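Local coordinates for uncharacterized protein (Aeromonas hydrophila J-1, PDB 6R1J), which is a soluble form of AhlC, a component of the tripartite alpha-pore-forming toxin AHL, and probably takes part in forming its membrane pore, at residues N223-L228 with R259-D264. The protein carries 3 engineered substitutions. Sequence-based numbering, arbitrary orientation.
Sequences NTISLL and RTLQVD. With NA (sodium ion), chain C.
Thr224 holds its methyl CG2 anti to the backbone N and its hydroxyl OG1 beside that N (chi1 -58°), while Asp264 sets CG anti to its carbonyl carbon (chi1 -71°); between the two polar groups sits a sodium ion. Asp264 OD2 binds the ion at 2.4 Å. Thr224 OG1 is the longer ligand, 2.8 Å from the sodium. The same hydroxyl is hydrogen-bonded to the carbonyl O of Lys220 one turn back. Lys220 also sends its NZ to Asp264 OD2, so that carboxylate oxygen faces both the ion and an ammonium group, which probably steadies its negative charge. Beside the ion the contact becomes apolar. Thr224 CG2 lies 3.7 Å from Leu261 CG, the two side chains running alongside each other in opposing senses, and Leu261 CD2 meets Ile225 CG1 at 3.9 Å where the two side chains cross at about a right angle. Thr260 OG1 is hydrogen-bonded to Thr256 O and to Gln177 NE2 of a second subunit, another copy of this protein. The axes of 223-228 and 259-264 come within 9.8 Å and run antiparallel at 169°, where helix 244-264 packs on helix 163-236 in an elongated, all-helical bundle, bridged by sodium near the C-terminal end of the last helix.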
ATOM      1  N   ASN A 223     -20.566  27.337  -5.183  1.00 35.06           N
ATOM      2  CA  ASN A 223     -19.750  28.566  -4.980  0.50 36.50           C
ATOM      3  C   ASN A 223     -19.976  29.511  -6.183  1.00 39.47           C
ATOM      4  O   ASN A 223     -20.183  30.725  -5.982  1.00 35.96           O
ATOM      5  CB  ASN A 223     -18.259  28.257  -4.775  0.50 36.55           C
ATOM      6  CG  ASN A 223     -17.944  27.468  -3.512  0.50 41.18           C
ATOM      7  OD1 ASN A 223     -18.713  27.478  -2.549  0.50 40.96           O
ATOM      8  ND2 ASN A 223     -16.819  26.768  -3.505  0.50 32.28           N
ATOM      9  N   THR A 224     -19.905  28.995  -7.405  1.00 38.15           N
ATOM     10  CA  THR A 224     -20.130  29.833  -8.622  1.00 35.11           C
ATOM     11  C   THR A 224     -21.548  30.410  -8.589  1.00 32.00           C
ATOM     12  O   THR A 224     -21.713  31.558  -8.953  1.00 36.95           O
ATOM     13  CB  THR A 224     -19.959  29.022  -9.897  1.00 33.28           C
ATOM     14  OG1 THR A 224     -18.624  28.522  -9.806  1.00 30.39           O
ATOM     15  CG2 THR A 224     -20.211  29.804 -11.178  1.00 33.30           C
ATOM     16  N   ILE A 225     -22.556  29.624  -8.219  1.00 38.60           N
ATOM     17  CA  ILE A 225     -23.944  30.141  -8.140  1.00 34.56           C
ATOM     18  C   ILE A 225     -23.943  31.281  -7.137  1.00 41.54           C
ATOM     19  O   ILE A 225     -24.591  32.301  -7.436  1.00 38.86           O
ATOM     20  CB  ILE A 225     -24.982  29.075  -7.789  1.00 35.06           C
ATOM     21  CG1 ILE A 225     -25.167  28.061  -8.905  1.00 38.07           C
ATOM     22  CG2 ILE A 225     -26.322  29.711  -7.466  1.00 39.02           C
ATOM     23  CD1 ILE A 225     -25.942  26.851  -8.488  1.00 38.22           C
ATOM     24  N   SER A 226     -23.184  31.173  -6.036  1.00 39.28           N
ATOM     25  CA  SER A 226     -23.160  32.244  -5.011  1.00 39.40           C
ATOM     26  C   SER A 226     -22.471  33.499  -5.576  1.00 38.14           C
ATOM     27  O   SER A 226     -22.913  34.634  -5.320  1.00 35.66           O
ATOM     28  CB  SER A 226     -22.526  31.765  -3.700  1.00 45.82           C
ATOM     29  OG  SER A 226     -22.549  32.829  -2.779  1.00 50.37           O
ATOM     30  N   LEU A 227     -21.369  33.359  -6.282  1.00 37.18           N
ATOM     31  CA  LEU A 227     -20.698  34.531  -6.892  1.00 37.38           C
ATOM     32  C   LEU A 227     -21.656  35.168  -7.922  1.00 37.81           C
ATOM     33  O   LEU A 227     -21.759  36.404  -7.958  1.00 39.30           O
ATOM     34  CB  LEU A 227     -19.389  34.081  -7.542  1.00 41.98           C
ATOM     35  CG  LEU A 227     -18.293  33.525  -6.633  1.00 46.67           C
ATOM     36  CD1 LEU A 227     -17.125  33.014  -7.483  1.00 48.69           C
ATOM     37  CD2 LEU A 227     -17.825  34.579  -5.645  1.00 45.79           C
ATOM     38  N   LEU A 228     -22.392  34.347  -8.681  1.00 39.27           N
ATOM     39  CA  LEU A 228     -23.372  34.819  -9.695  1.00 34.92           C
ATOM     40  C   LEU A 228     -24.439  35.666  -8.995  1.00 42.36           C
ATOM     41  O   LEU A 228     -24.709  36.792  -9.475  1.00 41.10           O
ATOM     42  CB  LEU A 228     -23.994  33.616 -10.395  1.00 39.05           C
ATOM     43  CG  LEU A 228     -25.174  33.916 -11.323  1.00 39.85           C
ATOM     44  CD1 LEU A 228     -24.756  34.845 -12.457  1.00 41.43           C
ATOM     45  CD2 LEU A 228     -25.719  32.635 -11.896  1.00 42.61           C
ATOM     46  N   ARG A 259     -21.034  31.175 -17.509  1.00 33.00           N
ATOM     47  CA  ARG A 259     -20.188  30.335 -18.405  1.00 32.97           C
ATOM     48  C   ARG A 259     -19.324  29.394 -17.558  1.00 33.14           C
ATOM     49  O   ARG A 259     -19.034  28.281 -18.002  1.00 33.37           O
ATOM     50  CB  ARG A 259     -19.366  31.245 -19.320  1.00 34.73           C
ATOM     51  CG  ARG A 259     -20.293  31.883 -20.342  1.00 36.54           C
ATOM     52  CD  ARG A 259     -19.643  32.708 -21.417  1.00 43.61           C
ATOM     53  NE  ARG A 259     -20.708  33.013 -22.377  1.00 42.78           N
ATOM     54  CZ  ARG A 259     -20.715  34.091 -23.122  1.00 43.16           C
ATOM     55  NH1 ARG A 259     -19.735  34.948 -22.968  1.00 42.55           N
ATOM     56  NH2 ARG A 259     -21.701  34.331 -23.968  1.00 43.00           N
ATOM     57  N   THR A 260     -18.870  29.832 -16.391  1.00 35.36           N
ATOM     58  CA  THR A 260     -18.157  28.928 -15.457  1.00 29.50           C
ATOM     59  C   THR A 260     -19.066  27.745 -15.139  1.00 27.81           C
ATOM     60  O   THR A 260     -18.600  26.617 -15.184  1.00 34.91           O
ATOM     61  CB  THR A 260     -17.596  29.687 -14.257  1.00 34.30           C
ATOM     62  OG1 THR A 260     -16.745  30.686 -14.816  1.00 36.93           O
ATOM     63  CG2 THR A 260     -16.789  28.799 -13.321  1.00 36.03           C
ATOM     64  N   LEU A 261     -20.332  27.949 -14.799  1.00 32.32           N
ATOM     65  CA  LEU A 261     -21.223  26.802 -14.471  1.00 33.45           C
ATOM     66  C   LEU A 261     -21.271  25.798 -15.624  1.00 39.12           C
ATOM     67  O   LEU A 261     -21.321  24.559 -15.387  1.00 34.56           O
ATOM     68  CB  LEU A 261     -22.642  27.314 -14.273  1.00 34.14           C
ATOM     69  CG  LEU A 261     -22.950  28.040 -12.993  1.00 35.90           C
ATOM     70  CD1 LEU A 261     -24.365  28.584 -13.065  1.00 34.56           C
ATOM     71  CD2 LEU A 261     -22.768  27.127 -11.780  1.00 38.31           C
ATOM     72  N   GLN A 262     -21.378  26.318 -16.847  1.00 33.46           N
ATOM     73  CA  GLN A 262     -21.551  25.457 -18.051  1.00 38.55           C
ATOM     74  C   GLN A 262     -20.306  24.607 -18.196  1.00 34.54           C
ATOM     75  O   GLN A 262     -20.429  23.461 -18.600  1.00 43.00           O
ATOM     76  CB  GLN A 262     -21.810  26.278 -19.317  1.00 35.94           C
ATOM     77  CG  GLN A 262     -23.057  27.112 -19.183  1.00 35.06           C
ATOM     78  CD  GLN A 262     -23.252  28.060 -20.348  1.00 43.46           C
ATOM     79  OE1 GLN A 262     -22.377  28.853 -20.706  1.00 40.47           O
ATOM     80  NE2 GLN A 262     -24.428  27.973 -20.939  1.00 36.80           N
ATOM     81  N   VAL A 263     -19.149  25.157 -17.864  1.00 36.51           N
ATOM     82  CA  VAL A 263     -17.902  24.367 -17.970  1.00 38.88           C
ATOM     83  C   VAL A 263     -17.908  23.333 -16.845  1.00 40.32           C
ATOM     84  O   VAL A 263     -17.688  22.181 -17.125  1.00 39.40           O
ATOM     85  CB  VAL A 263     -16.650  25.259 -17.917  1.00 39.85           C
ATOM     86  CG1 VAL A 263     -15.395  24.427 -17.776  1.00 44.55           C
ATOM     87  CG2 VAL A 263     -16.540  26.160 -19.135  1.00 42.24           C
ATOM     88  N   ASP A 264     -18.162  23.763 -15.609  1.00 39.92           N
ATOM     89  CA  ASP A 264     -18.038  22.905 -14.406  1.00 42.55           C
ATOM     90  C   ASP A 264     -19.083  21.784 -14.389  1.00 41.11           C
ATOM     91  O   ASP A 264     -18.739  20.668 -13.953  1.00 41.32           O
ATOM     92  CB  ASP A 264     -18.058  23.779 -13.150  1.00 43.95           C
ATOM     93  CG  ASP A 264     -16.768  24.585 -13.007  1.00 44.96           C
ATOM     94  OD1 ASP A 264     -15.807  24.363 -13.801  1.00 51.60           O
ATOM     95  OD2 ASP A 264     -16.704  25.426 -12.109  1.00 39.38           O
TER
HETATM   96 NA    NA C 301     -18.832  26.142 -11.342  1.00 52.40          NA